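Local coordinates for protein phosphoinositol-specific phospholipase C (Pseudomonas sp., PDB 5FYP) that probably cleaves phosphoinositides between the glycerol backbone and the phosphorylated head group, with a calcium ion in its active site, at residues Tyr235-Ser247 with Ser256-Ser268. Numbering follows the deposited sequence.
Sequences YVAMNNMGKGDKS and SHIGRVWGDDEVS
Lys246 NZ is gripped by several groups. It makes a salt bridge with Asp264 OD2 at 2.8 Å, on the syn lone pair of that oxygen. A water links the same ammonium to Asp264 OD1. Gln275 OE1 adds a hydrogen bond to NZ, and His272 NE2 one to Asp264 OD2, so two groups share this oxygen. Strands 238-242 and 258-262 run parallel, their axes 14° apart. Helix 249-254 joins them in a beta-alpha-beta unit of the TIM-barrel-like phospholipase fold. Asn239 N bonds Ile258 O, and Asn239 O accepts Arg260 N at 3.0 Å. Met241 continues the pattern with Arg260 O and Trp262 N. Trp262 lays its five-membered ring over Gly242 CA, 3.8 Å from the centroid. Its CG sits between the backbone N and the carbonyl carbon (chi1 58°), which turns the ring over that CA. Arg260 is extended from CG to NE, and its NH2 forms a salt bridge with Glu48, a calcium ligand. His257 ND1 donates to Asn239 OD1 at 2.8 Å, and NE2 to Gln166 O. The amide and the ring are nearly coplanar, 6° apart, while Ala237 CA lies over one ring face. Replacing His257 by alanine is likely to leave Asn239 OD1 and Gln166 O each without this donor. With both ring nitrogens donating, the buried imidazole is probably protonated and positively charged.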
loop_
_atom_site.group_PDB
_atom_site.type_symbol
_atom_site.label_atom_id
_atom_site.label_comp_id
_atom_site.label_asym_id
_atom_site.label_seq_id
_atom_site.Cartn_x
_atom_site.Cartn_y
_atom_site.Cartn_z
ATOM N N TYR A 235 -0.326 -12.898 9.132
ATOM C CA TYR A 235 -1.179 -11.927 8.454
ATOM C C TYR A 235 -0.580 -11.387 7.170
ATOM O O TYR A 235 -1.202 -10.583 6.496
ATOM C CB TYR A 235 -1.526 -10.765 9.401
ATOM C CG TYR A 235 -2.392 -11.149 10.576
ATOM C CD1 TYR A 235 -3.789 -11.133 10.476
ATOM C CD2 TYR A 235 -1.844 -11.586 11.750
ATOM C CE1 TYR A 235 -4.586 -11.513 11.544
ATOM C CE2 TYR A 235 -2.640 -11.980 12.828
ATOM C CZ TYR A 235 -4.014 -11.958 12.711
ATOM O OH TYR A 235 -4.831 -12.361 13.729
ATOM N N VAL A 236 0.655 -11.768 6.843
ATOM C CA VAL A 236 1.356 -11.136 5.726
ATOM C C VAL A 236 0.828 -11.612 4.370
ATOM O O VAL A 236 0.980 -12.776 4.012
ATOM C CB VAL A 236 2.870 -11.404 5.858
ATOM C CG1 VAL A 236 3.639 -10.994 4.629
ATOM C CG2 VAL A 236 3.418 -10.699 7.097
ATOM N N ALA A 237 0.307 -10.643 3.617
ATOM C CA ALA A 237 -0.234 -10.869 2.287
ATOM C C ALA A 237 0.420 -9.974 1.239
ATOM O O ALA A 237 0.006 -9.939 0.077
ATOM C CB ALA A 237 -1.738 -10.635 2.279
ATOM N N MET A 238 1.471 -9.248 1.657
ATOM C CA MET A 238 2.166 -8.265 0.844
ATOM C C MET A 238 3.614 -8.218 1.304
ATOM O O MET A 238 3.894 -8.501 2.472
ATOM C CB MET A 238 1.554 -6.875 0.992
ATOM C CG MET A 238 0.120 -6.800 0.498
ATOM S SD MET A 238 -0.274 -5.075 0.132
ATOM C CE MET A 238 -1.951 -5.201 -0.491
ATOM N N ASN A 239 4.513 -7.871 0.387
ATOM C CA ASN A 239 5.940 -7.797 0.708
ATOM C C ASN A 239 6.551 -6.577 0.037
ATOM O O ASN A 239 6.226 -6.244 -1.090
ATOM C CB ASN A 239 6.665 -9.069 0.277
ATOM C CG ASN A 239 6.272 -10.253 1.145
ATOM O OD1 ASN A 239 5.329 -11.008 0.823
ATOM N ND2 ASN A 239 6.963 -10.408 2.257
ATOM N N ASN A 240 7.479 -5.929 0.761
ATOM C CA ASN A 240 8.098 -4.677 0.329
ATOM C C ASN A 240 9.603 -4.919 0.153
ATOM O O ASN A 240 10.293 -5.359 1.066
ATOM C CB ASN A 240 7.828 -3.487 1.275
ATOM C CG ASN A 240 7.812 -2.097 0.563
ATOM O OD1 ASN A 240 7.108 -1.783 -0.438
ATOM N ND2 ASN A 240 8.557 -1.213 1.173
ATOM N N MET A 241 10.084 -4.578 -1.039
ATOM C CA MET A 241 11.467 -4.828 -1.432
ATOM C C MET A 241 12.113 -3.588 -1.995
ATOM O O MET A 241 11.570 -2.935 -2.872
ATOM C CB MET A 241 11.536 -5.928 -2.482
ATOM C CG MET A 241 11.335 -7.271 -1.796
ATOM S SD MET A 241 9.705 -7.966 -1.700
ATOM C CE MET A 241 9.038 -7.701 -3.420
ATOM N N GLY A 242 13.311 -3.292 -1.521
ATOM C CA GLY A 242 14.157 -2.326 -2.194
ATOM C C GLY A 242 14.808 -2.954 -3.412
ATOM O O GLY A 242 14.703 -4.151 -3.693
ATOM N N LYS A 243 15.538 -2.114 -4.157
ATOM C CA LYS A 243 16.136 -2.521 -5.422
ATOM C C LYS A 243 16.968 -3.798 -5.299
ATOM O O LYS A 243 16.878 -4.681 -6.147
ATOM C CB LYS A 243 16.990 -1.352 -5.970
ATOM C CG LYS A 243 17.865 -1.675 -7.162
ATOM C CD LYS A 243 18.553 -0.445 -7.737
ATOM C CE LYS A 243 19.554 0.217 -6.791
ATOM N NZ LYS A 243 20.114 1.459 -7.407
ATOM N N GLY A 244 17.798 -3.848 -4.273
ATOM C CA GLY A 244 18.711 -4.955 -4.092
ATOM C C GLY A 244 18.036 -6.268 -3.759
ATOM O O GLY A 244 18.642 -7.321 -3.874
ATOM N N ASP A 245 16.774 -6.211 -3.328
ATOM C CA ASP A 245 15.996 -7.370 -2.905
ATOM C C ASP A 245 14.875 -7.747 -3.839
ATOM O O ASP A 245 14.054 -8.607 -3.510
ATOM C CB ASP A 245 15.460 -7.090 -1.520
ATOM C CG ASP A 245 16.573 -6.992 -0.492
ATOM O OD1 ASP A 245 17.508 -7.824 -0.508
ATOM O OD2 ASP A 245 16.599 -6.079 0.340
ATOM N N LYS A 246 14.869 -7.142 -5.033
ATOM C CA LYS A 246 13.719 -7.350 -5.934
ATOM C C LYS A 246 13.571 -8.750 -6.443
ATOM O O LYS A 246 12.501 -9.139 -6.899
ATOM C CB LYS A 246 13.771 -6.394 -7.098
ATOM C CG LYS A 246 14.886 -6.660 -8.097
ATOM C CD LYS A 246 14.743 -5.712 -9.282
ATOM C CE LYS A 246 15.773 -5.954 -10.350
ATOM N NZ LYS A 246 15.476 -5.101 -11.534
ATOM N N SER A 247 14.642 -9.548 -6.384
ATOM C CA SER A 247 14.534 -10.966 -6.777
ATOM C C SER A 247 13.453 -11.690 -5.975
ATOM O O SER A 247 12.888 -12.672 -6.457
ATOM C CB SER A 247 15.884 -11.679 -6.620
ATOM O OG SER A 247 16.368 -11.646 -5.306
ATOM N N SER A 256 1.214 -15.559 -3.945
ATOM C CA SER A 256 0.046 -14.655 -4.078
ATOM C C SER A 256 0.080 -13.555 -3.033
ATOM O O SER A 256 -0.955 -13.129 -2.521
ATOM C CB SER A 256 -1.274 -15.394 -4.078
ATOM O OG SER A 256 -1.289 -16.267 -5.203
ATOM N N HIS A 257 1.301 -13.064 -2.732
ATOM C CA HIS A 257 1.434 -11.825 -1.958
ATOM C C HIS A 257 1.703 -10.678 -2.919
ATOM O O HIS A 257 2.438 -10.833 -3.885
ATOM C CB HIS A 257 2.621 -11.896 -0.991
ATOM C CG HIS A 257 2.497 -12.925 0.096
ATOM N ND1 HIS A 257 3.421 -12.975 1.101
ATOM C CD2 HIS A 257 1.635 -13.923 0.335
ATOM C CE1 HIS A 257 3.131 -13.973 1.915
ATOM N NE2 HIS A 257 2.064 -14.579 1.464
ATOM N N ILE A 258 1.167 -9.491 -2.632
ATOM C CA ILE A 258 1.399 -8.340 -3.504
ATOM C C ILE A 258 2.769 -7.765 -3.214
ATOM O O ILE A 258 3.021 -7.211 -2.114
ATOM C CB ILE A 258 0.314 -7.274 -3.358
ATOM C CG1 ILE A 258 -1.082 -7.857 -3.524
ATOM C CG2 ILE A 258 0.557 -6.130 -4.326
ATOM C CD1 ILE A 258 -1.327 -8.587 -4.819
ATOM N N GLY A 259 3.676 -7.875 -4.185
ATOM C CA GLY A 259 5.045 -7.370 -4.048
ATOM C C GLY A 259 5.188 -5.982 -4.585
ATOM O O GLY A 259 4.720 -5.694 -5.689
ATOM N N ARG A 260 5.894 -5.143 -3.828
ATOM C CA ARG A 260 6.246 -3.785 -4.261
ATOM C C ARG A 260 7.759 -3.659 -4.249
ATOM O O ARG A 260 8.415 -4.083 -3.291
ATOM C CB ARG A 260 5.631 -2.739 -3.354
ATOM C CG ARG A 260 5.929 -1.305 -3.770
ATOM C CD ARG A 260 4.946 -0.329 -3.121
ATOM N NE ARG A 260 5.183 1.080 -3.427
ATOM C CZ ARG A 260 6.087 1.809 -2.831
ATOM N NH1 ARG A 260 6.931 1.265 -1.963
ATOM N NH2 ARG A 260 6.172 3.104 -3.140
ATOM N N VAL A 261 8.294 -3.078 -5.329
ATOM C CA VAL A 261 9.731 -2.794 -5.443
ATOM C C VAL A 261 9.932 -1.307 -5.626
ATOM O O VAL A 261 9.360 -0.714 -6.562
ATOM C CB VAL A 261 10.394 -3.553 -6.594
ATOM C CG1 VAL A 261 11.830 -3.092 -6.804
ATOM C CG2 VAL A 261 10.342 -5.043 -6.315
ATOM N N TRP A 262 10.731 -0.705 -4.754
ATOM C CA TRP A 262 11.040 0.711 -4.803
ATOM C C TRP A 262 12.538 0.917 -5.031
ATOM O O TRP A 262 13.346 0.035 -4.732
ATOM C CB TRP A 262 10.560 1.409 -3.513
ATOM C CG TRP A 262 11.150 0.844 -2.272
ATOM C CD1 TRP A 262 10.689 -0.181 -1.531
ATOM C CD2 TRP A 262 12.358 1.281 -1.648
ATOM N NE1 TRP A 262 11.544 -0.440 -0.485
ATOM C CE2 TRP A 262 12.565 0.467 -0.530
ATOM C CE3 TRP A 262 13.282 2.301 -1.928
ATOM C CZ2 TRP A 262 13.676 0.624 0.321
ATOM C CZ3 TRP A 262 14.389 2.463 -1.082
ATOM C CH2 TRP A 262 14.570 1.621 0.017
ATOM N N GLY A 263 12.880 2.074 -5.590
ATOM C CA GLY A 263 14.258 2.445 -5.816
ATOM C C GLY A 263 14.871 1.929 -7.090
ATOM O O GLY A 263 16.069 2.082 -7.269
ATOM N N ASP A 264 14.074 1.346 -7.967
ATOM C CA ASP A 264 14.608 0.694 -9.180
ATOM C C ASP A 264 14.150 1.427 -10.439
ATOM O O ASP A 264 13.823 0.823 -11.443
ATOM C CB ASP A 264 14.203 -0.777 -9.221
ATOM C CG ASP A 264 15.081 -1.620 -10.114
ATOM O OD1 ASP A 264 16.298 -1.294 -10.247
ATOM O OD2 ASP A 264 14.610 -2.657 -10.614
ATOM N N ASP A 265 14.290 2.744 -10.412
ATOM C CA ASP A 265 13.719 3.602 -11.442
ATOM C C ASP A 265 14.312 3.470 -12.836
ATOM O O ASP A 265 13.688 3.889 -13.807
ATOM C CB ASP A 265 13.840 5.078 -11.018
ATOM C CG ASP A 265 13.040 5.362 -9.768
ATOM O OD1 ASP A 265 13.509 4.891 -8.690
ATOM O OD2 ASP A 265 11.957 5.942 -9.887
ATOM N N GLU A 266 15.542 2.983 -12.941
ATOM C CA GLU A 266 16.218 2.903 -14.254
ATOM C C GLU A 266 15.912 1.607 -14.968
ATOM O O GLU A 266 16.378 1.409 -16.073
ATOM C CB GLU A 266 17.704 3.124 -14.091
ATOM C CG GLU A 266 18.051 4.590 -13.829
ATOM C CD GLU A 266 17.683 5.109 -12.458
ATOM O OE1 GLU A 266 18.146 4.525 -11.446
ATOM O OE2 GLU A 266 16.997 6.134 -12.384
ATOM N N VAL A 267 15.082 0.767 -14.368
ATOM C CA VAL A 267 14.565 -0.451 -14.982
ATOM C C VAL A 267 13.119 -0.200 -15.419
ATOM O O VAL A 267 12.328 0.349 -14.680
ATOM C CB VAL A 267 14.700 -1.629 -14.014
ATOM C CG1 VAL A 267 13.998 -2.880 -14.534
ATOM C CG2 VAL A 267 16.180 -1.896 -13.759
ATOM N N SER A 268 12.801 -0.567 -16.650
ATOM C CA SER A 268 11.514 -0.267 -17.245
ATOM C C SER A 268 10.370 -1.049 -16.636
ATOM O O SER A 268 10.569 -2.102 -16.002
ATOM C CB SER A 268 11.535 -0.564 -18.731
ATOM O OG SER A 268 11.539 -1.962 -18.930
HETATM O O HOH W 1 12.020 -2.719 1.553
HETATM O O HOH W 2 17.920 2.659 -9.266
HETATM O O HOH W 3 18.118 3.133 -5.801
HETATM O O HOH W 4 17.920 -3.421 -10.756
#